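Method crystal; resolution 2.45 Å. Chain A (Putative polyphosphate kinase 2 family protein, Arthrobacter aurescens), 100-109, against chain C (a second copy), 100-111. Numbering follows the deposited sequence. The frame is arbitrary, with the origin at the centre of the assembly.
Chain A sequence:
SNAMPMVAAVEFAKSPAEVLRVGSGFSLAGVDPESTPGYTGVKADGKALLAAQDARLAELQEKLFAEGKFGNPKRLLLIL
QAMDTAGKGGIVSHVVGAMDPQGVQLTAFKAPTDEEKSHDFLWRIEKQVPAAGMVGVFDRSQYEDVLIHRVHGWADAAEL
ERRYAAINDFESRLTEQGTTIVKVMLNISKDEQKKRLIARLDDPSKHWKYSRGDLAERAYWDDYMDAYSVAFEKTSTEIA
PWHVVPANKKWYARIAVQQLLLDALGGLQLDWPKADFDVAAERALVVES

Chain A 100-109: DPQGVQLTAF
Chain C (100-111) DPQGVQLTAFKA

No hydrogen bond passes between the stretches; the contact is made by side chains alone, and it is made twice, each copy's turn against the other's strand. Each copy of the protein offers a short 3-10 turn followed by a strand, and the two strands run in roughly opposite directions. The CA atoms of Pro A101 and Leu C106 lie 8.3 Å apart, as do those of Leu A106 and Pro C101; the CA atoms of Gln A102 and Ala C108 are 7.8 Å apart, and those of Ala A108 and Gln C102 8.0 Å. Such spacings leave room for side chains between the backbones, and the reciprocal pairing gives the contact an approximate twofold character.

In both chains residues 101-103 form the turn and 104-108 the strand. Phi/psi run from -60/-25 at Pro A101 through -73/-5 at Gln A102 to -109/7 at Gly A103, then open to -130/137 at Val A104; chain C follows closely. The turn is fastened by Gly A103 N to Asp A100 O at 2.8 Å and, more loosely, by Val A104 N to Pro A101 O at 3.2 Å. Asp A100, with chi1 t, reaches forward so that its OD2 accepts from Gln A102 N at 3.0 Å; in chain C the bond from Gln C102 N to Asp C100 OD2 is 2.8 Å. Aspartate suits the place just before a 3-10 turn, where its carboxylate can accept from a free backbone N-H. Proline suits the first position of the turn because its ring already holds phi near -60°. At Gly A103, a CB would be crowded by Asp A100 O, only 3.2 Å from its ideal position.

The apolar centre consists of two proline-leucine pairs. Pro A101 CB lies 3.8 Å from Leu C106 CD2, and Leu A106 CD2 lies 4.0 Å from Pro C101 CB. Both prolines have the C-gamma endo pucker, and both leucines adopt the t,p rotamer, carrying CD2 to the partner's ring. Leucine is long enough to span the gap, while proline offers a compact, rigid hydrocarbon surface. The same methyl groups also touch the glutamines: Leu C106 CD2 is 4.3 Å from Gln A102 CG, and Leu A106 CD2 is 4.3 Å from Gln C102 CG.

Both glutamines are extended, m then t, with chi3 of 44° in Gln A102 and 59° in Gln C102. Gln A102 OE1 comes within 3.7 Å of Ala C108 CB, and Gln C102 OE1 within 3.4 Å of Ala A108 CB. The small alanine methyl allows this approach, while each amide NE2 is hydrogen-bonded elsewhere in the structure. Lys C110 reaches the margin, its NZ 4.1 Å from Gln A102 OE1, a proximity rather than a bond.

Strand alternation sorts the rest: Leu A106, Ala A108, Leu C106 and Ala C108 point CA-to-CB toward the partner stretch, whereas Thr A107 and Thr C107 point away. Together the stretches bury 313 Å², most of it on the leucines and glutamines.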

# COMPACT_ATOMS: atom_id res chain seq x y z
N ASP A 100 -1.25 3.10 -6.87
CA ASP A 100 -2.55 2.79 -6.28
C ASP A 100 -2.48 1.38 -5.73
O ASP A 100 -2.22 0.47 -6.47
CB ASP A 100 -3.70 2.94 -7.28
CG ASP A 100 -5.11 2.91 -6.59
OD1 ASP A 100 -5.91 3.86 -6.84
OD2 ASP A 100 -5.39 1.95 -5.81
N PRO A 101 -2.74 1.21 -4.41
CA PRO A 101 -2.62 -0.09 -3.74
C PRO A 101 -3.52 -1.18 -4.30
O PRO A 101 -3.20 -2.34 -4.18
CB PRO A 101 -3.02 0.21 -2.28
CG PRO A 101 -3.79 1.49 -2.33
CD PRO A 101 -3.26 2.25 -3.51
N GLN A 102 -4.62 -0.81 -4.93
CA GLN A 102 -5.46 -1.80 -5.55
C GLN A 102 -4.83 -2.35 -6.81
O GLN A 102 -5.30 -3.34 -7.35
CB GLN A 102 -6.86 -1.24 -5.76
CG GLN A 102 -7.52 -0.96 -4.34
CD GLN A 102 -8.93 -0.30 -4.35
OE1 GLN A 102 -9.81 -0.68 -5.13
NE2 GLN A 102 -9.15 0.64 -3.41
N GLY A 103 -3.69 -1.78 -7.20
CA GLY A 103 -2.92 -2.23 -8.39
C GLY A 103 -1.61 -2.94 -8.05
O GLY A 103 -0.85 -3.30 -8.94
N VAL A 104 -1.42 -3.20 -6.75
CA VAL A 104 -0.16 -3.74 -6.20
C VAL A 104 -0.37 -4.93 -5.33
O VAL A 104 -1.29 -4.92 -4.53
CB VAL A 104 0.56 -2.67 -5.34
CG1 VAL A 104 1.80 -3.22 -4.69
CG2 VAL A 104 0.93 -1.49 -6.20
N GLN A 105 0.46 -5.95 -5.48
CA GLN A 105 0.41 -7.18 -4.60
C GLN A 105 1.79 -7.25 -3.96
O GLN A 105 2.76 -7.60 -4.62
CB GLN A 105 0.03 -8.52 -5.34
CG GLN A 105 -1.05 -8.32 -6.45
CD GLN A 105 -1.69 -9.57 -7.12
OE1 GLN A 105 -1.44 -9.90 -8.31
NE2 GLN A 105 -2.59 -10.20 -6.40
N LEU A 106 1.87 -6.78 -2.72
CA LEU A 106 3.08 -6.85 -1.96
C LEU A 106 3.10 -8.14 -1.10
O LEU A 106 2.12 -8.44 -0.42
CB LEU A 106 3.16 -5.64 -1.05
CG LEU A 106 4.17 -5.75 0.08
CD1 LEU A 106 5.57 -5.85 -0.59
CD2 LEU A 106 4.02 -4.50 0.97
N THR A 107 4.21 -8.87 -1.13
CA THR A 107 4.47 -9.91 -0.17
C THR A 107 5.87 -9.71 0.46
O THR A 107 6.86 -9.59 -0.25
CB THR A 107 4.40 -11.32 -0.83
OG1 THR A 107 3.11 -11.51 -1.46
CG2 THR A 107 4.62 -12.41 0.22
N ALA A 108 5.93 -9.65 1.78
CA ALA A 108 7.17 -9.73 2.56
C ALA A 108 7.27 -11.16 3.12
O ALA A 108 6.63 -11.51 4.13
CB ALA A 108 7.14 -8.70 3.69
N PHE A 109 8.04 -11.98 2.42
CA PHE A 109 8.28 -13.37 2.82
C PHE A 109 9.03 -13.43 4.15
O PHE A 109 10.07 -12.82 4.33
CB PHE A 109 9.04 -14.13 1.72
CG PHE A 109 8.19 -14.40 0.48
CD1 PHE A 109 7.20 -15.39 0.49
CD2 PHE A 109 8.35 -13.65 -0.67
CE1 PHE A 109 6.41 -15.63 -0.63
CE2 PHE A 109 7.57 -13.86 -1.78
CZ PHE A 109 6.59 -14.86 -1.76
N ASP C 100 3.35 2.90 6.12
CA ASP C 100 4.17 1.78 5.66
C ASP C 100 3.23 0.63 5.31
O ASP C 100 2.51 0.17 6.16
CB ASP C 100 5.15 1.33 6.76
CG ASP C 100 6.14 0.19 6.30
OD1 ASP C 100 7.38 0.32 6.53
OD2 ASP C 100 5.68 -0.84 5.77
N PRO C 101 3.31 0.10 4.10
CA PRO C 101 2.28 -0.84 3.76
C PRO C 101 2.34 -2.15 4.56
O PRO C 101 1.32 -2.89 4.63
CB PRO C 101 2.51 -1.07 2.26
CG PRO C 101 3.84 -0.52 1.93
CD PRO C 101 4.45 0.01 3.19
N GLN C 102 3.44 -2.43 5.24
CA GLN C 102 3.44 -3.63 6.08
C GLN C 102 2.73 -3.42 7.41
O GLN C 102 2.52 -4.39 8.18
CB GLN C 102 4.84 -4.13 6.29
CG GLN C 102 5.53 -4.58 4.95
CD GLN C 102 6.94 -5.13 5.19
OE1 GLN C 102 7.15 -6.12 5.94
NE2 GLN C 102 7.93 -4.48 4.55
N GLY C 103 2.33 -2.18 7.67
CA GLY C 103 1.55 -1.85 8.84
C GLY C 103 0.07 -1.68 8.50
O GLY C 103 -0.71 -1.37 9.39
N VAL C 104 -0.32 -1.90 7.24
CA VAL C 104 -1.69 -1.65 6.76
C VAL C 104 -2.36 -2.90 6.22
O VAL C 104 -1.70 -3.70 5.57
CB VAL C 104 -1.63 -0.62 5.66
CG1 VAL C 104 -3.02 -0.39 5.01
CG2 VAL C 104 -1.13 0.65 6.26
N GLN C 105 -3.65 -3.10 6.52
CA GLN C 105 -4.45 -4.20 5.87
C GLN C 105 -5.62 -3.62 5.13
O GLN C 105 -6.65 -3.28 5.72
CB GLN C 105 -4.97 -5.26 6.88
CG GLN C 105 -3.86 -6.15 7.46
CD GLN C 105 -4.33 -7.09 8.57
OE1 GLN C 105 -3.89 -7.03 9.72
NE2 GLN C 105 -5.29 -7.93 8.21
N LEU C 106 -5.47 -3.48 3.82
CA LEU C 106 -6.52 -2.85 3.02
C LEU C 106 -7.36 -3.94 2.36
O LEU C 106 -6.81 -4.83 1.72
CB LEU C 106 -5.90 -1.97 1.96
CG LEU C 106 -6.86 -1.57 0.84
CD1 LEU C 106 -7.97 -0.61 1.30
CD2 LEU C 106 -6.04 -0.95 -0.28
N THR C 107 -8.69 -3.84 2.49
CA THR C 107 -9.56 -4.71 1.73
C THR C 107 -10.56 -3.85 0.96
O THR C 107 -11.24 -3.02 1.56
CB THR C 107 -10.36 -5.68 2.60
OG1 THR C 107 -9.46 -6.49 3.36
CG2 THR C 107 -11.22 -6.55 1.74
N ALA C 108 -10.67 -4.08 -0.36
CA ALA C 108 -11.70 -3.40 -1.13
C ALA C 108 -12.76 -4.45 -1.36
O ALA C 108 -12.59 -5.27 -2.24
CB ALA C 108 -11.16 -2.88 -2.41
N PHE C 109 -13.85 -4.43 -0.61
CA PHE C 109 -14.92 -5.44 -0.79
C PHE C 109 -15.70 -5.24 -2.06
O PHE C 109 -16.18 -4.13 -2.34
CB PHE C 109 -15.89 -5.47 0.37
CG PHE C 109 -15.29 -6.03 1.63
CD1 PHE C 109 -15.14 -7.39 1.78
CD2 PHE C 109 -14.82 -5.19 2.61
CE1 PHE C 109 -14.58 -7.92 2.95
CE2 PHE C 109 -14.27 -5.70 3.73
CZ PHE C 109 -14.15 -7.08 3.91
N LYS C 110 -15.82 -6.33 -2.81
CA LYS C 110 -16.63 -6.38 -4.01
C LYS C 110 -17.92 -7.25 -3.87
O LYS C 110 -18.36 -7.54 -2.77
CB LYS C 110 -15.73 -6.87 -5.15
CG LYS C 110 -14.48 -5.98 -5.36
CD LYS C 110 -14.79 -4.44 -5.57
CE LYS C 110 -13.48 -3.58 -5.57
NZ LYS C 110 -13.64 -2.10 -5.28
N ALA C 111 -18.59 -7.57 -4.97
CA ALA C 111 -19.79 -8.39 -4.90
C ALA C 111 -19.40 -9.77 -4.31
O ALA C 111 -18.34 -10.29 -4.62
CB ALA C 111 -20.42 -8.53 -6.28